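Local coordinates for universal stress protein (Pseudomonas aeruginosa UCBPP-PA14, PDB 7MQ5) that is of unknown function but belongs to the universal stress protein family, whose members are linked to stress responses and some of which bind ATP, at residues A139-G144 and A155-H160; I243-R248 and L274-I279; L38-C43 and Y65-N70; G21-R26 and L92-H97. One frame throughout, in Å; residues are numbered along the deposited sequence.

Contact 1: A139-G144 and A155-H160; sequences AAVDVG and AGIISH
A139 faces I157 and I158, and its CB meets one methyl of each. I157 CG2 and I158 CD1 both come to 3.8 Å from it, the latter in the conformer described. I157 reaches further along the strand with its other branch. Its CD1 comes within 3.6 Å of A140 O, while its CG2 also packs against V141 CG1 at 4.1 Å. I158 CG1 is anti to the carbonyl carbon (chi1 -63°), and a chi2 of -59° then turns CD1 in to A139. No hydrogen bond crosses the contact. The packing joins strand 136-141 to helix 148-167, the first two elements of a beta-alpha-beta unit that strand 171-178 completes. Residues 139-141 and 155-160 run nearly antiparallel, at 169°. Around this apolar layer, V174 touches both V141 and I158, and L274 touches I157. One turn from I157, H160 ND1 gives a hydrogen bond of 2.8 Å to G156 O, with the oxygen close to the ring plane. G156 O also accepts from H160 N, the two donors arriving from opposite faces of the carbonyl plane. Past the strand end, D142 OD1 accepts from G144 N at 3.0 Å in an Asx turn, and H178 ND1 is its second partner.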
loop_
_atom_site.group_PDB
_atom_site.type_symbol
_atom_site.label_atom_id
_atom_site.label_comp_id
_atom_site.label_asym_id
_atom_site.label_seq_id
_atom_site.Cartn_x
_atom_site.Cartn_y
_atom_site.Cartn_z
ATOM N N ALA A 139 -2.091 7.360 7.800
ATOM C CA ALA A 139 -2.122 7.938 6.437
ATOM C C ALA A 139 -1.077 9.051 6.366
ATOM O O ALA A 139 -1.068 9.905 7.263
ATOM C CB ALA A 139 -3.500 8.469 6.132
ATOM N N ALA A 140 -0.247 9.072 5.322
ATOM C CA ALA A 140 0.778 10.121 5.147
ATOM C C ALA A 140 0.341 11.085 4.040
ATOM O O ALA A 140 0.133 10.647 2.906
ATOM C CB ALA A 140 2.118 9.503 4.827
ATOM N N VAL A 141 0.209 12.361 4.380
ATOM C CA VAL A 141 -0.168 13.416 3.404
ATOM C C VAL A 141 0.729 14.645 3.622
ATOM O O VAL A 141 1.637 14.606 4.488
ATOM C CB VAL A 141 -1.655 13.768 3.571
ATOM C CG1 VAL A 141 -2.557 12.561 3.343
ATOM C CG2 VAL A 141 -1.914 14.396 4.935
ATOM N N ASP A 142 0.569 15.652 2.770
ATOM C CA ASP A 142 1.223 16.973 2.988
ATOM C C ASP A 142 0.112 18.005 2.820
ATOM O O ASP A 142 -0.179 18.380 1.679
ATOM C CB ASP A 142 2.423 17.232 2.069
ATOM C CG ASP A 142 3.100 18.579 2.315
ATOM O OD1 ASP A 142 2.570 19.377 3.126
ATOM O OD2 ASP A 142 4.158 18.827 1.699
ATOM N N VAL A 143 -0.518 18.389 3.930
ATOM C CA VAL A 143 -1.674 19.333 3.879
ATOM C C VAL A 143 -1.235 20.695 3.309
ATOM O O VAL A 143 -2.119 21.449 2.889
ATOM C CB VAL A 143 -2.343 19.466 5.263
ATOM C CG1 VAL A 143 -2.733 18.108 5.834
ATOM C CG2 VAL A 143 -1.483 20.230 6.254
ATOM N N GLY A 144 0.075 20.962 3.236
ATOM C CA GLY A 144 0.594 22.229 2.687
ATOM C C GLY A 144 0.446 22.341 1.174
ATOM O O GLY A 144 0.830 23.393 0.646
ATOM N N ALA A 155 -6.969 12.471 -1.287
ATOM C CA ALA A 155 -8.318 11.887 -1.123
ATOM C C ALA A 155 -8.211 10.361 -1.217
ATOM O O ALA A 155 -8.886 9.667 -0.432
ATOM C CB ALA A 155 -9.259 12.450 -2.161
ATOM N N GLY A 156 -7.368 9.845 -2.120
ATOM C CA GLY A 156 -7.232 8.383 -2.265
ATOM C C GLY A 156 -6.533 7.765 -1.065
ATOM O O GLY A 156 -6.942 6.682 -0.591
ATOM N N ILE A 157 -5.502 8.437 -0.563
ATOM C CA ILE A 157 -4.765 7.935 0.628
ATOM C C ILE A 157 -5.733 7.856 1.812
ATOM O O ILE A 157 -5.786 6.818 2.482
ATOM C CB ILE A 157 -3.570 8.861 0.918
ATOM C CG1 ILE A 157 -2.482 8.718 -0.150
ATOM C CG2 ILE A 157 -3.024 8.636 2.324
ATOM C CD1 ILE A 157 -1.500 9.869 -0.171
ATOM N N ILE A 158 -6.550 8.895 2.002
ATOM C CA ILE A 158 -7.504 8.903 3.148
ATOM C C ILE A 158 -8.629 7.890 2.905
ATOM O O ILE A 158 -9.035 7.222 3.875
ATOM C CB ILE A 158 -8.056 10.317 3.400
ATOM C CG1 ILE A 158 -6.950 11.300 3.791
ATOM C CG2 ILE A 158 -9.168 10.280 4.437
ATOM C CD1 ILE A 158 -6.171 10.921 5.030
ATOM N N SER A 159 -9.132 7.775 1.676
ATOM C CA SER A 159 -10.243 6.817 1.446
ATOM C C SER A 159 -9.778 5.391 1.765
ATOM O O SER A 159 -10.515 4.621 2.387
ATOM C CB SER A 159 -10.740 6.924 0.035
ATOM O OG SER A 159 -11.849 6.070 -0.162
ATOM N N HIS A 160 -8.577 5.045 1.310
ATOM C CA HIS A 160 -8.087 3.664 1.544
ATOM C C HIS A 160 -7.772 3.465 3.030
ATOM O O HIS A 160 -8.154 2.428 3.592
ATOM C CB HIS A 160 -6.854 3.340 0.689
ATOM C CG HIS A 160 -7.123 3.114 -0.768
ATOM N ND1 HIS A 160 -7.284 4.156 -1.670
ATOM C CD2 HIS A 160 -7.257 1.979 -1.491
ATOM C CE1 HIS A 160 -7.481 3.665 -2.882
ATOM N NE2 HIS A 160 -7.451 2.339 -2.798
#

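Contact 2: I243-R248 and L274-I279; sequences IGTVAR and LKPDDI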
loop_
_atom_site.group_PDB
_atom_site.type_symbol
_atom_site.label_atom_id
_atom_site.label_comp_id
_atom_site.label_asym_id
_atom_site.label_seq_id
_atom_site.Cartn_x
_atom_site.Cartn_y
_atom_site.Cartn_z
ATOM N N ILE A 243 0.678 5.395 1.881
ATOM C CA ILE A 243 1.473 6.494 1.283
ATOM C C ILE A 243 1.156 6.607 -0.205
ATOM O O ILE A 243 0.615 5.653 -0.814
ATOM C CB ILE A 243 2.987 6.282 1.487
ATOM C CG1 ILE A 243 3.524 5.126 0.637
ATOM C CG2 ILE A 243 3.334 6.120 2.960
ATOM C CD1 ILE A 243 5.025 4.989 0.678
ATOM N N GLY A 244 1.470 7.775 -0.749
ATOM C CA GLY A 244 1.402 8.002 -2.194
ATOM C C GLY A 244 2.791 8.272 -2.728
ATOM O O GLY A 244 3.648 8.769 -1.979
ATOM N N THR A 245 3.036 7.870 -3.963
ATOM C CA THR A 245 4.280 8.205 -4.674
ATOM C C THR A 245 4.224 9.679 -5.108
ATOM O O THR A 245 3.175 10.336 -4.959
ATOM C CB THR A 245 4.514 7.199 -5.807
ATOM O OG1 THR A 245 3.396 7.272 -6.692
ATOM C CG2 THR A 245 4.688 5.791 -5.287
ATOM N N VAL A 246 5.321 10.186 -5.651
ATOM C CA VAL A 246 5.426 11.633 -5.988
ATOM C C VAL A 246 4.394 12.006 -7.067
ATOM O O VAL A 246 4.106 11.200 -7.966
ATOM C CB VAL A 246 6.883 11.986 -6.345
ATOM C CG1 VAL A 246 7.376 11.202 -7.553
ATOM C CG2 VAL A 246 7.109 13.478 -6.513
ATOM N N ALA A 247 3.863 13.229 -7.002
ATOM C CA ALA A 247 2.773 13.636 -7.924
ATOM C C ALA A 247 3.241 13.629 -9.381
ATOM O O ALA A 247 2.418 13.304 -10.265
ATOM C CB ALA A 247 2.238 14.986 -7.526
ATOM N N ARG A 248 4.504 13.988 -9.616
ATOM C CA ARG A 248 5.073 14.010 -10.987
ATOM C C ARG A 248 6.401 13.265 -10.954
ATOM O O ARG A 248 7.150 13.424 -9.973
ATOM C CB ARG A 248 5.232 15.440 -11.499
ATOM C CG ARG A 248 3.900 16.152 -11.636
ATOM C CD ARG A 248 3.995 17.486 -12.326
ATOM N NE ARG A 248 2.657 18.020 -12.547
ATOM C CZ ARG A 248 2.386 19.155 -13.177
ATOM N NH1 ARG A 248 1.129 19.534 -13.328
ATOM N NH2 ARG A 248 3.364 19.902 -13.660
ATOM N N LEU A 274 0.090 3.851 -3.028
ATOM C CA LEU A 274 -0.827 4.394 -4.044
ATOM C C LEU A 274 -0.043 5.304 -4.987
ATOM O O LEU A 274 0.973 5.867 -4.568
ATOM C CB LEU A 274 -1.944 5.174 -3.348
ATOM C CG LEU A 274 -2.715 4.387 -2.296
ATOM C CD1 LEU A 274 -3.762 5.262 -1.642
ATOM C CD2 LEU A 274 -3.351 3.145 -2.889
ATOM N N LYS A 275 -0.525 5.433 -6.211
ATOM C CA LYS A 275 0.108 6.323 -7.205
ATOM C C LYS A 275 -0.920 7.310 -7.725
ATOM O O LYS A 275 -2.116 7.039 -7.691
ATOM C CB LYS A 275 0.682 5.530 -8.377
ATOM C CG LYS A 275 1.717 4.478 -8.005
ATOM C CD LYS A 275 2.372 3.878 -9.220
ATOM C CE LYS A 275 3.451 2.857 -8.905
ATOM N NZ LYS A 275 2.921 1.530 -8.501
ATOM N N PRO A 276 -0.468 8.482 -8.220
ATOM C CA PRO A 276 -1.381 9.443 -8.831
ATOM C C PRO A 276 -2.127 8.810 -10.010
ATOM O O PRO A 276 -1.568 7.986 -10.710
ATOM C CB PRO A 276 -0.457 10.562 -9.330
ATOM C CG PRO A 276 0.760 10.461 -8.450
ATOM C CD PRO A 276 0.912 8.980 -8.180
ATOM N N ASP A 277 -3.359 9.254 -10.235
ATOM C CA ASP A 277 -4.191 8.712 -11.341
ATOM C C ASP A 277 -3.474 8.793 -12.698
ATOM O O ASP A 277 -3.582 7.826 -13.465
ATOM C CB ASP A 277 -5.538 9.432 -11.432
ATOM C CG ASP A 277 -6.468 9.183 -10.259
ATOM O OD1 ASP A 277 -6.222 8.228 -9.503
ATOM O OD2 ASP A 277 -7.454 9.934 -10.133
ATOM N N ASP A 278 -2.789 9.909 -12.981
ATOM C CA ASP A 278 -2.087 10.110 -14.283
ATOM C C ASP A 278 -0.941 9.098 -14.440
ATOM O O ASP A 278 -0.660 8.686 -15.584
ATOM C CB ASP A 278 -1.536 11.535 -14.412
ATOM C CG ASP A 278 -2.577 12.636 -14.553
ATOM O OD1 ASP A 278 -3.775 12.313 -14.720
ATOM O OD2 ASP A 278 -2.178 13.821 -14.507
ATOM N N ILE A 279 -0.280 8.763 -13.335
ATOM C CA ILE A 279 0.841 7.781 -13.337
ATOM C C ILE A 279 0.257 6.373 -13.537
ATOM O O ILE A 279 0.792 5.608 -14.352
ATOM C CB ILE A 279 1.665 7.904 -12.038
ATOM C CG1 ILE A 279 2.335 9.274 -11.886
ATOM C CG2 ILE A 279 2.677 6.778 -11.943
ATOM C CD1 ILE A 279 3.366 9.560 -12.933
#
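Two backbone hydrogen bonds join L274 to I243 and T245, on either side of G244. L274 N gives to I243 O at 2.9 Å. T245 N gives to L274 O, also at 2.9 Å. G244 itself pairs with L274 in a parallel bridge. G244 CA adds a CA-H...O contact of 3.2 Å to the same L274 O.

The side-chain contacts begin where the pairing ends. T245 OG1 stands between the backbone N and the carbonyl carbon (chi1 60°). There it touches P276 CD at 3.4 Å and both CA and CG of K275 at 3.5 Å. These are van der Waals contacts. The side chains of T245 and P276 cross at about a right angle. Further on, the proline ring packs against backbone oxygens, with CG 3.5 Å from V246 O and 3.8 Å from A247 O. I279 CG1 approaches A247 O at 4.3 Å. P276 is the N-cap residue of helix 277-287.

The polar end of K275 leads away from this contact. Its NZ gives hydrogen bonds to the carbonyl oxygens of L116 and A119.

Strands 240-244 and 270-274 are neighbours in the central sheet, and the contact lies at their carboxyl ends. Parallel pairing that leads on into a helix fits the Rossmann-like alpha/beta fold of the HUP clan. Helix 148-167 lies beside it, with H150 on A247 and H160 on L274. Helix 258-264 packs on I243.

Contact 3: L38-C43 and Y65-N70; sequences LHLLVC and YSVSTN
L38-C43 and Y65-N70 pair as parallel strands at one edge of the central sheet, with 17° between their directions. Five backbone hydrogen bonds join them. L38 N gives to S66 O at 2.9 Å, and L38 O accepts from S68 N. The ladder continues with L40 N to S68 O, N70 N to L40 O, and V42 N to N70 O.

On the face carrying H39, S68 and N70, the imidazole makes the main polar contact. With CG anti to the backbone N (chi1 -176°), the H39 ring leans to the neighbouring strand. There H39 ND1 and S68 OG share a nearly straight hydrogen bond of 2.7 Å at the ring edge, and either could be the donor. H37 NE2 is a second partner of S68 OG. The N70 side chain runs alongside that of H39, its CB 3.8 Å from H39 NE2. E84 OE2 is hydrogen-bonded to both H39 NE2 and N70 ND2, which ties the two side chains together.

These strands and helix 50-62 form a beta-alpha-beta unit, and the helix packs on the face of L40, V67 and T69. There L40 CG meets V67 CG1 at 4.0 Å, while T69 CG2 approaches L40 CB at the same distance. L60 touches both L40 and V67. Nearer the start of the strands, L38 CD1 packs against Y65 CD1 at 4.1 Å, and Y65 OH is hydrogen-bonded to Q28 O of helix 22-34.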
loop_
_atom_site.group_PDB
_atom_site.type_symbol
_atom_site.label_atom_id
_atom_site.label_comp_id
_atom_site.label_asym_id
_atom_site.label_seq_id
_atom_site.Cartn_x
_atom_site.Cartn_y
_atom_site.Cartn_z
ATOM N N LEU A 38 -10.609 -13.362 -4.593
ATOM C CA LEU A 38 -9.169 -13.591 -4.350
ATOM C C LEU A 38 -8.592 -14.444 -5.477
ATOM O O LEU A 38 -9.091 -15.572 -5.696
ATOM C CB LEU A 38 -8.958 -14.312 -3.019
ATOM C CG LEU A 38 -9.507 -13.595 -1.785
ATOM C CD1 LEU A 38 -9.168 -14.385 -0.525
ATOM C CD2 LEU A 38 -8.976 -12.169 -1.682
ATOM N N HIS A 39 -7.564 -13.936 -6.155
ATOM C CA HIS A 39 -6.798 -14.735 -7.140
ATOM C C HIS A 39 -5.439 -15.053 -6.525
ATOM O O HIS A 39 -4.642 -14.129 -6.284
ATOM C CB HIS A 39 -6.671 -14.007 -8.468
ATOM C CG HIS A 39 -5.982 -14.841 -9.493
ATOM N ND1 HIS A 39 -6.588 -15.949 -10.049
ATOM C CD2 HIS A 39 -4.759 -14.743 -10.057
ATOM C CE1 HIS A 39 -5.758 -16.487 -10.920
ATOM N NE2 HIS A 39 -4.631 -15.767 -10.942
ATOM N N LEU A 40 -5.198 -16.330 -6.256
ATOM C CA LEU A 40 -3.939 -16.765 -5.614
ATOM C C LEU A 40 -2.925 -17.134 -6.695
ATOM O O LEU A 40 -3.230 -18.000 -7.539
ATOM C CB LEU A 40 -4.201 -17.966 -4.704
ATOM C CG LEU A 40 -5.420 -17.887 -3.786
ATOM C CD1 LEU A 40 -5.478 -19.095 -2.866
ATOM C CD2 LEU A 40 -5.440 -16.599 -2.983
ATOM N N LEU A 41 -1.741 -16.549 -6.618
ATOM C CA LEU A 41 -0.707 -16.768 -7.649
ATOM C C LEU A 41 0.569 -17.302 -7.011
ATOM O O LEU A 41 1.080 -16.677 -6.066
ATOM C CB LEU A 41 -0.416 -15.443 -8.360
ATOM C CG LEU A 41 0.794 -15.437 -9.296
ATOM C CD1 LEU A 41 0.545 -16.323 -10.512
ATOM C CD2 LEU A 41 1.162 -14.016 -9.708
ATOM N N VAL A 42 1.081 -18.403 -7.560
ATOM C CA VAL A 42 2.447 -18.883 -7.219
ATOM C C VAL A 42 3.326 -18.596 -8.440
ATOM O O VAL A 42 2.971 -19.040 -9.537
ATOM C CB VAL A 42 2.486 -20.370 -6.827
ATOM C CG1 VAL A 42 3.924 -20.841 -6.661
ATOM C CG2 VAL A 42 1.680 -20.635 -5.569
ATOM N N CYS A 43 4.429 -17.888 -8.229
ATOM C CA CYS A 43 5.364 -17.528 -9.317
ATOM C C CYS A 43 6.538 -18.505 -9.300
ATOM O O CYS A 43 7.480 -18.300 -8.519
ATOM C CB CYS A 43 5.862 -16.101 -9.157
ATOM S SG CYS A 43 4.529 -14.884 -9.139
ATOM N N TYR A 65 -15.320 -17.619 0.588
ATOM C CA TYR A 65 -14.589 -16.712 -0.326
ATOM C C TYR A 65 -14.784 -17.146 -1.779
ATOM O O TYR A 65 -14.954 -18.341 -2.064
ATOM C CB TYR A 65 -13.093 -16.713 0.001
ATOM C CG TYR A 65 -12.758 -16.157 1.361
ATOM C CD1 TYR A 65 -12.647 -14.792 1.560
ATOM C CD2 TYR A 65 -12.569 -16.983 2.455
ATOM C CE1 TYR A 65 -12.358 -14.262 2.803
ATOM C CE2 TYR A 65 -12.273 -16.466 3.707
ATOM C CZ TYR A 65 -12.179 -15.098 3.886
ATOM O OH TYR A 65 -11.892 -14.571 5.115
ATOM N N SER A 66 -14.764 -16.154 -2.665
ATOM C CA SER A 66 -14.685 -16.365 -4.129
ATOM C C SER A 66 -13.188 -16.462 -4.456
ATOM O O SER A 66 -12.460 -15.509 -4.135
ATOM C CB SER A 66 -15.350 -15.236 -4.858
ATOM O OG SER A 66 -15.237 -15.386 -6.267
ATOM N N VAL A 67 -12.746 -17.588 -5.021
ATOM C CA VAL A 67 -11.289 -17.829 -5.203
ATOM C C VAL A 67 -10.984 -18.452 -6.561
ATOM O O VAL A 67 -11.711 -19.344 -7.009
ATOM C CB VAL A 67 -10.762 -18.771 -4.103
ATOM C CG1 VAL A 67 -9.248 -18.922 -4.163
ATOM C CG2 VAL A 67 -11.210 -18.345 -2.718
ATOM N N SER A 68 -9.887 -18.013 -7.159
ATOM C CA SER A 68 -9.277 -18.658 -8.348
ATOM C C SER A 68 -7.781 -18.760 -8.052
ATOM O O SER A 68 -7.279 -18.061 -7.147
ATOM C CB SER A 68 -9.565 -17.944 -9.648
ATOM O OG SER A 68 -9.139 -16.597 -9.614
ATOM N N THR A 69 -7.095 -19.643 -8.756
ATOM C CA THR A 69 -5.654 -19.857 -8.505
ATOM C C THR A 69 -4.926 -20.033 -9.833
ATOM O O THR A 69 -5.544 -20.436 -10.850
ATOM C CB THR A 69 -5.379 -21.102 -7.640
ATOM O OG1 THR A 69 -5.717 -22.283 -8.368
ATOM C CG2 THR A 69 -6.130 -21.115 -6.329
ATOM N N ASN A 70 -3.633 -19.781 -9.790
ATOM C CA ASN A 70 -2.795 -20.046 -10.966
ATOM C C ASN A 70 -1.329 -20.114 -10.550
ATOM O O ASN A 70 -0.937 -19.496 -9.563
ATOM C CB ASN A 70 -2.960 -18.977 -12.044
ATOM C CG ASN A 70 -2.378 -19.394 -13.377
ATOM O OD1 ASN A 70 -2.411 -20.569 -13.749
ATOM N ND2 ASN A 70 -1.869 -18.431 -14.117
#

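Contact 4: G21-R26 and L92-H97; sequences GLALKR and LIIKQH
Q96, I94 and A23 carry this contact. Q96 meets the first turn of helix 22-34 with its amide. Its CG is anti to the backbone N (chi1 178°), and the chain runs on extended to the amide. OE1 accepts from L22 N at 3.0 Å. The donor sits above the carbonyl plane, 42° out of it. The same oxygen takes a second hydrogen bond of 2.8 Å from a water molecule, and this water accepts from A23 N at 3.1 Å. One side-chain oxygen thus serves two backbone N-H groups at the start of the helix, one directly and one through water. G21 is the N-cap residue here. The amide also packs on L22, with OE1 3.6 Å from L22 CB. Q96 NE2 has a partner of its own, E20 OE1.

In the apolar part, A23 CB points toward the strand and lies 3.8 Å from I94 CG2. That methyl is also 3.7 Å from A23 O. The other branch of I94 reaches on toward R26, with CD1 4.4 Å from R26 CB.

R26 itself leads away from the strand. Its NE forms a salt bridge with D270, and L22 CD1 lies 3.7 Å off one face of the guanidinium, away from its centre.

Helix 22-34 follows strand 9-13 and packs across strand 92-96, as in the Rossmann-like alpha/beta fold of the HUP clan. The directions of residues 22-26 and 92-96 differ by 140°. T126 of strand 123-126 touches L22, R26, I94 and Q96. On the other neighbouring strand, 9-13, V12 touches A23 and I10 touches I94.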
loop_
_atom_site.group_PDB
_atom_site.type_symbol
_atom_site.label_atom_id
_atom_site.label_comp_id
_atom_site.label_asym_id
_atom_site.label_seq_id
_atom_site.Cartn_x
_atom_site.Cartn_y
_atom_site.Cartn_z
ATOM N N GLY A 21 2.511 -16.693 6.108
ATOM C CA GLY A 21 1.625 -16.489 4.955
ATOM C C GLY A 21 0.824 -15.233 5.182
ATOM O O GLY A 21 -0.406 -15.307 5.152
ATOM N N LEU A 22 1.503 -14.105 5.379
ATOM C CA LEU A 22 0.731 -12.891 5.741
ATOM C C LEU A 22 -0.033 -12.352 4.533
ATOM O O LEU A 22 -1.039 -11.681 4.770
ATOM C CB LEU A 22 1.625 -11.817 6.377
ATOM C CG LEU A 22 1.754 -11.862 7.906
ATOM C CD1 LEU A 22 0.411 -11.675 8.598
ATOM C CD2 LEU A 22 2.385 -13.146 8.372
ATOM N N ALA A 23 0.434 -12.567 3.298
ATOM C CA ALA A 23 -0.338 -12.008 2.155
ATOM C C ALA A 23 -1.764 -12.569 2.167
ATOM O O ALA A 23 -2.736 -11.799 2.060
ATOM C CB ALA A 23 0.359 -12.275 0.845
ATOM N N LEU A 24 -1.892 -13.880 2.326
ATOM C CA LEU A 24 -3.248 -14.479 2.333
ATOM C C LEU A 24 -4.015 -14.064 3.594
ATOM O O LEU A 24 -5.231 -13.891 3.511
ATOM C CB LEU A 24 -3.145 -16.001 2.226
ATOM C CG LEU A 24 -4.478 -16.743 2.132
ATOM C CD1 LEU A 24 -5.331 -16.245 0.961
ATOM C CD2 LEU A 24 -4.207 -18.232 2.016
ATOM N N LYS A 25 -3.336 -13.922 4.736
ATOM C CA LYS A 25 -4.076 -13.490 5.958
ATOM C C LYS A 25 -4.680 -12.097 5.728
ATOM O O LYS A 25 -5.865 -11.889 6.067
ATOM C CB LYS A 25 -3.162 -13.532 7.185
ATOM C CG LYS A 25 -2.876 -14.937 7.701
ATOM C CD LYS A 25 -1.952 -14.977 8.894
ATOM C CE LYS A 25 -1.912 -16.342 9.546
ATOM N NZ LYS A 25 -3.229 -16.703 10.121
ATOM N N ARG A 26 -3.902 -11.153 5.198
ATOM C CA ARG A 26 -4.493 -9.810 4.972
ATOM C C ARG A 26 -5.629 -9.918 3.942
ATOM O O ARG A 26 -6.654 -9.244 4.113
ATOM C CB ARG A 26 -3.482 -8.796 4.434
ATOM C CG ARG A 26 -2.207 -8.623 5.235
ATOM C CD ARG A 26 -2.380 -8.545 6.718
ATOM N NE ARG A 26 -1.172 -8.040 7.333
ATOM C CZ ARG A 26 -0.893 -8.119 8.622
ATOM N NH1 ARG A 26 0.212 -7.562 9.084
ATOM N NH2 ARG A 26 -1.693 -8.773 9.444
ATOM N N LEU A 92 -5.827 -4.664 -6.641
ATOM C CA LEU A 92 -4.870 -4.615 -5.516
ATOM C C LEU A 92 -3.963 -5.829 -5.661
ATOM O O LEU A 92 -4.455 -6.903 -6.012
ATOM C CB LEU A 92 -5.618 -4.680 -4.179
ATOM C CG LEU A 92 -4.776 -4.780 -2.906
ATOM C CD1 LEU A 92 -3.926 -3.526 -2.683
ATOM C CD2 LEU A 92 -5.671 -5.019 -1.703
ATOM N N ILE A 93 -2.680 -5.633 -5.405
ATOM C CA ILE A 93 -1.698 -6.739 -5.277
ATOM C C ILE A 93 -1.259 -6.781 -3.815
ATOM O O ILE A 93 -0.887 -5.722 -3.289
ATOM C CB ILE A 93 -0.496 -6.517 -6.206
ATOM C CG1 ILE A 93 -0.919 -6.488 -7.674
ATOM C CG2 ILE A 93 0.584 -7.555 -5.946
ATOM C CD1 ILE A 93 0.143 -5.973 -8.619
ATOM N N ILE A 94 -1.293 -7.958 -3.204
ATOM C CA ILE A 94 -0.778 -8.144 -1.825
ATOM C C ILE A 94 0.424 -9.082 -1.913
ATOM O O ILE A 94 0.300 -10.208 -2.444
ATOM C CB ILE A 94 -1.833 -8.685 -0.856
ATOM C CG1 ILE A 94 -3.103 -7.830 -0.871
ATOM C CG2 ILE A 94 -1.232 -8.813 0.541
ATOM C CD1 ILE A 94 -4.172 -8.326 0.082
ATOM N N LYS A 95 1.562 -8.611 -1.399
ATOM C CA LYS A 95 2.783 -9.438 -1.382
ATOM C C LYS A 95 3.499 -9.240 -0.047
ATOM O O LYS A 95 3.624 -8.090 0.419
ATOM C CB LYS A 95 3.707 -9.065 -2.538
ATOM C CG LYS A 95 4.939 -9.947 -2.579
ATOM C CD LYS A 95 5.860 -9.748 -3.748
ATOM C CE LYS A 95 7.096 -10.626 -3.632
ATOM N NZ LYS A 95 7.937 -10.266 -2.456
ATOM N N GLN A 96 3.989 -10.329 0.521
ATOM C CA GLN A 96 4.765 -10.229 1.769
ATOM C C GLN A 96 6.228 -9.919 1.455
ATOM O O GLN A 96 6.815 -10.497 0.521
ATOM C CB GLN A 96 4.647 -11.521 2.575
ATOM C CG GLN A 96 5.466 -11.492 3.855
ATOM C CD GLN A 96 5.118 -12.578 4.845
ATOM O OE1 GLN A 96 4.300 -13.470 4.599
ATOM N NE2 GLN A 96 5.764 -12.505 5.994
ATOM N N HIS A 97 6.790 -9.030 2.256
ATOM C CA HIS A 97 8.216 -8.659 2.187
ATOM C C HIS A 97 9.067 -9.701 2.906
ATOM O O HIS A 97 8.765 -10.019 4.072
ATOM C CB HIS A 97 8.405 -7.298 2.847
ATOM C CG HIS A 97 9.824 -6.944 3.097
ATOM N ND1 HIS A 97 10.296 -6.672 4.363
ATOM C CD2 HIS A 97 10.862 -6.810 2.252
ATOM C CE1 HIS A 97 11.579 -6.378 4.286
ATOM N NE2 HIS A 97 11.951 -6.450 2.995
HETATM O O HOH W 1 2.878 -14.252 2.260
#

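In the fold
From the N terminus, contact 4 opens first, at helix 22-34, and closes when the chain returns in strand 92-96. Contact 3 is nested within this loop and closes across helix 50-62. The two touch where L40 CD2 meets L24 CD1. Contacts 1 and 2 follow in series. Contact 1 closes within one beta-alpha-beta unit, and contact 2 joins strand 240-244 to the chain leading into helix 277-287. They touch through I157 and L274, among others. All four reach the same mixed sheet. Contacts 1 and 4 lie on opposite sides of the chain's centre, their own centres about 22 Å apart.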